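PDB 5UXD: macrolide 2'-phosphotransferase MphH from Brachybacterium faecium, which probably inactivates macrolide antibiotics by transferring a phosphate group to their 2'-hydroxyl, and binds azithromycin. Local coordinates for residues 69-72 / 73-77; 198-201 / 202-205; 212-215 / 216-219. One frame throughout, in Å; residues are numbered along the deposited sequence.

Contact 1: residues 69-72 / 73-77; sequences LAML and APHLD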
loop_
_atom_site.group_PDB
_atom_site.type_symbol
_atom_site.label_atom_id
_atom_site.label_comp_id
_atom_site.label_asym_id
_atom_site.label_seq_id
_atom_site.Cartn_x
_atom_site.Cartn_y
_atom_site.Cartn_z
ATOM N N LEU A 69 -2.425 -8.928 -9.395
ATOM C CA LEU A 69 -1.952 -8.084 -10.490
ATOM C C LEU A 69 -2.462 -8.579 -11.841
ATOM O O LEU A 69 -2.813 -7.777 -12.716
ATOM C CB LEU A 69 -0.423 -8.034 -10.486
ATOM C CG LEU A 69 0.227 -7.240 -9.353
ATOM C CD1 LEU A 69 1.749 -7.444 -9.354
ATOM C CD2 LEU A 69 -0.137 -5.772 -9.502
ATOM N N ALA A 70 -2.495 -9.899 -12.035
ATOM C CA ALA A 70 -2.943 -10.442 -13.314
ATOM C C ALA A 70 -4.406 -10.110 -13.585
ATOM O O ALA A 70 -4.767 -9.723 -14.704
ATOM C CB ALA A 70 -2.729 -11.953 -13.343
ATOM N N MET A 71 -5.267 -10.250 -12.589
ATOM C CA MET A 71 -6.676 -9.971 -12.808
ATOM C C MET A 71 -7.030 -8.498 -12.815
ATOM O O MET A 71 -8.037 -8.114 -13.383
ATOM C CB MET A 71 -7.539 -10.645 -11.733
ATOM C CG MET A 71 -7.445 -10.013 -10.355
ATOM S SD MET A 71 -8.764 -8.846 -9.917
ATOM C CE MET A 71 -9.825 -8.979 -11.335
ATOM N N LEU A 72 -6.174 -7.676 -12.229
ATOM C CA LEU A 72 -6.510 -6.268 -12.033
ATOM C C LEU A 72 -6.115 -5.398 -13.222
ATOM O O LEU A 72 -6.856 -4.478 -13.583
ATOM C CB LEU A 72 -5.842 -5.758 -10.753
ATOM C CG LEU A 72 -5.969 -4.301 -10.334
ATOM C CD1 LEU A 72 -7.437 -3.906 -10.180
ATOM C CD2 LEU A 72 -5.198 -4.114 -9.031
ATOM N N ALA A 73 -4.983 -5.699 -13.854
ATOM C CA ALA A 73 -4.455 -4.842 -14.915
ATOM C C ALA A 73 -5.458 -4.498 -16.020
ATOM O O ALA A 73 -5.497 -3.323 -16.425
ATOM C CB ALA A 73 -3.201 -5.498 -15.512
ATOM N N PRO A 74 -6.274 -5.423 -16.543
ATOM C CA PRO A 74 -7.239 -5.029 -17.586
ATOM C C PRO A 74 -8.280 -4.023 -17.130
ATOM O O PRO A 74 -8.898 -3.375 -17.984
ATOM C CB PRO A 74 -7.902 -6.358 -17.976
ATOM C CG PRO A 74 -6.951 -7.402 -17.556
ATOM C CD PRO A 74 -6.291 -6.880 -16.323
ATOM N N HIS A 75 -8.498 -3.865 -15.826
ATOM C CA HIS A 75 -9.597 -3.053 -15.313
ATOM C C HIS A 75 -9.175 -1.667 -14.849
ATOM O O HIS A 75 -10.034 -0.879 -14.437
ATOM C CB HIS A 75 -10.293 -3.791 -14.164
ATOM C CG HIS A 75 -10.873 -5.106 -14.571
ATOM N ND1 HIS A 75 -10.423 -6.306 -14.068
ATOM C CD2 HIS A 75 -11.847 -5.411 -15.461
ATOM C CE1 HIS A 75 -11.104 -7.295 -14.619
ATOM N NE2 HIS A 75 -11.974 -6.780 -15.468
ATOM N N LEU A 76 -7.889 -1.341 -14.916
ATOM C CA LEU A 76 -7.396 -0.030 -14.517
ATOM C C LEU A 76 -6.739 0.661 -15.704
ATOM O O LEU A 76 -5.972 0.041 -16.447
ATOM C CB LEU A 76 -6.374 -0.121 -13.380
ATOM C CG LEU A 76 -6.748 -0.677 -12.011
ATOM C CD1 LEU A 76 -5.623 -0.359 -11.028
ATOM C CD2 LEU A 76 -8.072 -0.105 -11.519
ATOM N N ASP A 77 -7.013 1.955 -15.855
ATOM C CA ASP A 77 -6.347 2.713 -16.905
ATOM C C ASP A 77 -4.890 2.984 -16.554
ATOM O O ASP A 77 -4.023 2.956 -17.436
ATOM C CB ASP A 77 -7.099 4.010 -17.176
ATOM C CG ASP A 77 -8.464 3.764 -17.773
ATOM O OD1 ASP A 77 -8.746 2.601 -18.134
ATOM O OD2 ASP A 77 -9.253 4.725 -17.873
#
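A chi1 of 177° turns CG of Leu72 away from its own backbone nitrogen and toward Leu76, whose CG in turn lies anti to its carbonyl carbon (chi1 -63°). The two isobutyl groups cross obliquely, and CD1 of Leu72 comes 3.8 Å from CG of Leu76. The contact illustrates how an alpha helix can run out through a short 3-10 segment. The bond from Ala73 N to Leu69 O (3.2 Å) still spans four residues, as in the helix. Pro74 has no hydrogen on its nitrogen, so the next bond in that series cannot form, and its CD packs 3.6 Å from Ala70 O. After that the spacing tightens to three residues: His75 N donates to Leu72 O at 2.8 Å.

Met71 O meets a side chain. His75 ND1 reaches it at 3.1 Å, and the oxygen faces the rim of the imidazole, close to the ring plane; the N-H is bent to 126° at the hydrogen, which makes the bond weak. Met71, its chain kinked at both outer torsions, runs at about a right angle to the histidine side chain and brings CE to 3.9 Å from His75 ND1.

The turn therefore has a buried and an exposed side. Leu72 and Leu76 are buried, Leu72 against Leu132 of helix 119-133 and Val135 just after it, Leu76 against Gln131 of that helix, while Ala73, Pro74 and His75 are exposed. Gln131 OE1 also accepts from Asp77 N, tying the outgoing loop to that helix. The chemistry implies a helix end whose carbonyls are met in different ways, by a backbone N-H, by a proline methylene and by a weakly bonded imidazole, with the leucine pair packed on its buried side.

Contact 2: residues 198-201 / 202-205; sequences ELYP and AHTL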
loop_
_atom_site.group_PDB
_atom_site.type_symbol
_atom_site.label_atom_id
_atom_site.label_comp_id
_atom_site.label_asym_id
_atom_site.label_seq_id
_atom_site.Cartn_x
_atom_site.Cartn_y
_atom_site.Cartn_z
ATOM N N GLU A 198 -2.831 1.045 1.109
ATOM C CA GLU A 198 -1.726 1.915 1.488
ATOM C C GLU A 198 -1.500 2.920 0.364
ATOM O O GLU A 198 -0.385 3.117 -0.128
ATOM C CB GLU A 198 -0.474 1.097 1.803
ATOM C CG GLU A 198 0.116 1.408 3.174
ATOM C CD GLU A 198 1.167 0.407 3.602
ATOM O OE1 GLU A 198 0.850 -0.484 4.418
ATOM O OE2 GLU A 198 2.308 0.514 3.116
ATOM N N LEU A 199 -2.581 3.569 -0.059
ATOM C CA LEU A 199 -2.539 4.440 -1.226
ATOM C C LEU A 199 -2.152 5.845 -0.782
ATOM O O LEU A 199 -2.983 6.732 -0.586
ATOM C CB LEU A 199 -3.870 4.417 -1.964
ATOM C CG LEU A 199 -3.762 4.839 -3.435
ATOM C CD1 LEU A 199 -2.732 3.988 -4.182
ATOM C CD2 LEU A 199 -5.091 4.746 -4.131
ATOM N N TYR A 200 -0.853 6.041 -0.615
ATOM C CA TYR A 200 -0.256 7.353 -0.423
ATOM C C TYR A 200 0.849 7.516 -1.458
ATOM O O TYR A 200 1.191 6.559 -2.160
ATOM C CB TYR A 200 0.248 7.518 1.026
ATOM C CG TYR A 200 1.322 6.571 1.512
ATOM C CD1 TYR A 200 1.003 5.293 1.949
ATOM C CD2 TYR A 200 2.647 6.983 1.599
ATOM C CE1 TYR A 200 1.978 4.434 2.416
ATOM C CE2 TYR A 200 3.627 6.133 2.068
ATOM C CZ TYR A 200 3.288 4.857 2.471
ATOM O OH TYR A 200 4.263 4.003 2.941
ATOM N N PRO A 201 1.372 8.739 -1.636
ATOM C CA PRO A 201 2.208 9.024 -2.819
ATOM C C PRO A 201 3.434 8.135 -2.992
ATOM O O PRO A 201 3.909 7.984 -4.126
ATOM C CB PRO A 201 2.600 10.489 -2.603
ATOM C CG PRO A 201 1.411 11.071 -1.930
ATOM C CD PRO A 201 0.930 9.991 -0.987
ATOM N N ALA A 202 3.965 7.539 -1.921
ATOM C CA ALA A 202 5.098 6.633 -2.091
ATOM C C ALA A 202 4.740 5.393 -2.904
ATOM O O ALA A 202 5.643 4.723 -3.414
ATOM C CB ALA A 202 5.650 6.208 -0.734
ATOM N N HIS A 203 3.453 5.056 -3.023
ATOM C CA HIS A 203 3.033 3.892 -3.793
ATOM C C HIS A 203 2.400 4.272 -5.124
ATOM O O HIS A 203 1.693 3.460 -5.730
ATOM C CB HIS A 203 2.081 3.033 -2.967
ATOM C CG HIS A 203 2.745 2.400 -1.792
ATOM N ND1 HIS A 203 2.135 2.270 -0.567
ATOM C CD2 HIS A 203 3.990 1.881 -1.652
ATOM C CE1 HIS A 203 2.967 1.679 0.276
ATOM N NE2 HIS A 203 4.101 1.435 -0.358
ATOM N N THR A 204 2.610 5.500 -5.577
ATOM C CA THR A 204 2.170 5.917 -6.894
ATOM C C THR A 204 3.376 6.340 -7.726
ATOM O O THR A 204 4.462 6.627 -7.207
ATOM C CB THR A 204 1.152 7.068 -6.816
ATOM O OG1 THR A 204 1.809 8.259 -6.364
ATOM C CG2 THR A 204 0.005 6.737 -5.858
ATOM N N LEU A 205 3.189 6.333 -9.038
ATOM C CA LEU A 205 4.079 7.080 -9.906
ATOM C C LEU A 205 3.261 8.167 -10.572
ATOM O O LEU A 205 2.085 7.953 -10.914
ATOM C CB LEU A 205 4.752 6.198 -10.961
ATOM C CG LEU A 205 5.395 4.904 -10.454
ATOM C CD1 LEU A 205 5.875 4.045 -11.609
ATOM C CD2 LEU A 205 6.534 5.219 -9.508
#
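Glu198 and His203 are brought together by an irregular backbone that bends as an inverse gamma turn centred on Leu199, then folds back through two bonds of three-residue span, His203 N to Tyr200 O (2.8 Å) and Thr204 N to Pro201 O (3.2 Å), the second leading into strand 204-207. His203 ND1 closes a wider loop on Glu198 O, 2.7 Å away. This bond is nearly straight, 175° at the hydrogen, and lies in both the imidazole and the carbonyl plane, which should hold the rotation of a ring that binds magnesium in another structure of this protein (no metal is bound here). OE2 of Glu198 comes 3.1 Å from His203 CE1, the carboxylate and ring planes 33° apart; this is a carbon contact, not a salt bridge, with Glu198 OE2 4.0 Å from His203 NE2. Tyr200 leans obliquely on the same ring, with CE1 3.6 Å from His203 CE1; its CE2 touches Ala202 CB at 3.5 Å.

Thr204 OG1, held between its backbone N and carbonyl carbon (chi1 69°), also donates to Pro201 O, which takes both hydrogens on the same face.

Glu198 and Tyr200 line one of the azithromycin pockets, in a segment consistent with the catalytic loop of kinase-like phosphotransferases. Leu199 and Thr204 pack on helix 119-133, Pro201 reaches that helix and strand 99-104, and Leu205 lies against Ala213 of strand 210-214.

Contact 3: residues 212-215 / 216-219; sequences TAVL and DWTT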
loop_
_atom_site.group_PDB
_atom_site.type_symbol
_atom_site.label_atom_id
_atom_site.label_comp_id
_atom_site.label_asym_id
_atom_site.label_seq_id
_atom_site.Cartn_x
_atom_site.Cartn_y
_atom_site.Cartn_z
ATOM N N THR A 212 0.094 7.758 -12.841
ATOM C CA THR A 212 0.235 6.925 -14.021
ATOM C C THR A 212 0.506 5.465 -13.695
ATOM O O THR A 212 0.454 4.630 -14.605
ATOM C CB THR A 212 1.359 7.445 -14.923
ATOM O OG1 THR A 212 2.593 7.472 -14.192
ATOM C CG2 THR A 212 1.033 8.854 -15.418
ATOM N N ALA A 213 0.789 5.133 -12.439
ATOM C CA ALA A 213 0.951 3.745 -12.030
ATOM C C ALA A 213 0.777 3.660 -10.526
ATOM O O ALA A 213 1.065 4.617 -9.803
ATOM C CB ALA A 213 2.324 3.191 -12.437
ATOM N N VAL A 214 0.326 2.495 -10.062
ATOM C CA VAL A 214 0.186 2.216 -8.642
ATOM C C VAL A 214 0.933 0.925 -8.335
ATOM O O VAL A 214 0.793 -0.075 -9.056
ATOM C CB VAL A 214 -1.295 2.137 -8.222
ATOM C CG1 VAL A 214 -1.424 1.785 -6.744
ATOM C CG2 VAL A 214 -1.979 3.478 -8.503
ATOM N N LEU A 215 1.747 0.962 -7.285
ATOM C CA LEU A 215 2.673 -0.108 -6.952
ATOM C C LEU A 215 2.339 -0.707 -5.593
ATOM O O LEU A 215 1.490 -0.201 -4.850
ATOM C CB LEU A 215 4.117 0.402 -6.936
ATOM C CG LEU A 215 4.500 1.466 -7.961
ATOM C CD1 LEU A 215 5.768 2.171 -7.525
ATOM C CD2 LEU A 215 4.677 0.831 -9.332
ATOM N N ASP A 216 3.048 -1.799 -5.280
ATOM C CA ASP A 216 3.070 -2.466 -3.972
ATOM C C ASP A 216 1.659 -2.818 -3.501
ATOM O O ASP A 216 1.109 -2.220 -2.587
ATOM C CB ASP A 216 3.811 -1.600 -2.937
ATOM C CG ASP A 216 5.142 -1.071 -3.485
ATOM O OD1 ASP A 216 5.974 -1.846 -3.988
ATOM O OD2 ASP A 216 5.358 0.148 -3.378
ATOM N N TRP A 217 1.176 -3.903 -4.105
ATOM C CA TRP A 217 -0.187 -4.385 -3.913
ATOM C C TRP A 217 -0.304 -5.477 -2.847
ATOM O O TRP A 217 -1.300 -6.213 -2.833
ATOM C CB TRP A 217 -0.736 -4.890 -5.252
ATOM C CG TRP A 217 -1.034 -3.758 -6.201
ATOM C CD1 TRP A 217 -0.183 -3.209 -7.118
ATOM C CD2 TRP A 217 -2.252 -3.018 -6.288
ATOM N NE1 TRP A 217 -0.807 -2.174 -7.778
ATOM C CE2 TRP A 217 -2.077 -2.038 -7.288
ATOM C CE3 TRP A 217 -3.478 -3.099 -5.636
ATOM C CZ2 TRP A 217 -3.082 -1.147 -7.646
ATOM C CZ3 TRP A 217 -4.474 -2.201 -5.977
ATOM C CH2 TRP A 217 -4.273 -1.237 -6.974
ATOM N N THR A 218 0.679 -5.607 -1.947
ATOM C CA THR A 218 0.584 -6.677 -0.948
ATOM C C THR A 218 -0.466 -6.408 0.131
ATOM O O THR A 218 -0.887 -7.351 0.803
ATOM C CB THR A 218 1.945 -6.944 -0.289
ATOM O OG1 THR A 218 2.496 -5.729 0.238
ATOM C CG2 THR A 218 2.913 -7.539 -1.310
ATOM N N THR A 219 -0.907 -5.164 0.320
ATOM C CA THR A 219 -1.894 -4.868 1.358
ATOM C C THR A 219 -3.330 -4.932 0.854
ATOM O O THR A 219 -4.258 -4.600 1.611
ATOM C CB THR A 219 -1.623 -3.485 1.979
ATOM O OG1 THR A 219 -1.531 -2.489 0.950
ATOM C CG2 THR A 219 -0.319 -3.492 2.755
#
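Val214 ends strand 210-214 and Trp217 folds back over it, because the chain turns at Asp216, whose phi is positive (54°). The indole NE1 donates to Val214 O at 2.9 Å, with an angle of 150° at the hydrogen. It approaches from well above the carbonyl plane, 62° out of it, while the oxygen lies at the ring edge, tilted somewhat from the indole plane. This is a useful example of a side chain donating to a carbonyl at a strand end.

The rest of the grip is apolar. Val214 carries CG1 anti to its backbone N, and that methyl presses against CZ2 of Trp217 at 3.5 Å, the two side chains meeting at about a right angle. CB of Val214 follows at 3.8 Å from the same ring carbon, CZ2 of Trp217. Leu215 O lies over one face of the indole and receives a hydrogen bond from His196 NE2, and the His196 ring meets Trp217 edge-to-face.

Asp216 binds magnesium in another structure of this protein and lies beside His203. Its place after this strand is consistent with the metal-binding aspartate of the DFG segment in protein kinases. Thr212 and Ala213 both face Leu205, forming a classic beta bulge against strand 204-207. Val214 touches Leu199 and is joined to Ala79 by a backbone hydrogen bond, whereas Trp217 is covered by Val80 and by Leu68 of helix 59-72.

Contact 3 stands between the other two. Trp217 packs its CD1 3.5 Å from Leu69 CD2, and its CH2 3.7 Å from Leu72 CD2; the centres of contacts 1 and 3 are 11 Å apart. Contacts 2 and 3 lie closer, 7 Å between centres, and share a sheet: Leu205 N probably bonds to Ala213 O at 2.8 Å. Contacts 1 and 2 do not touch, their nearest atoms about 9 Å apart. The side chains of His203 and Asp216, magnesium ligands in another structure, come within about 3 Å of each other. A bound azithromycin lies about 4 Å from the side chain of Glu198. The side chain of Asp216 is about 10 Å from a bound azithromycin.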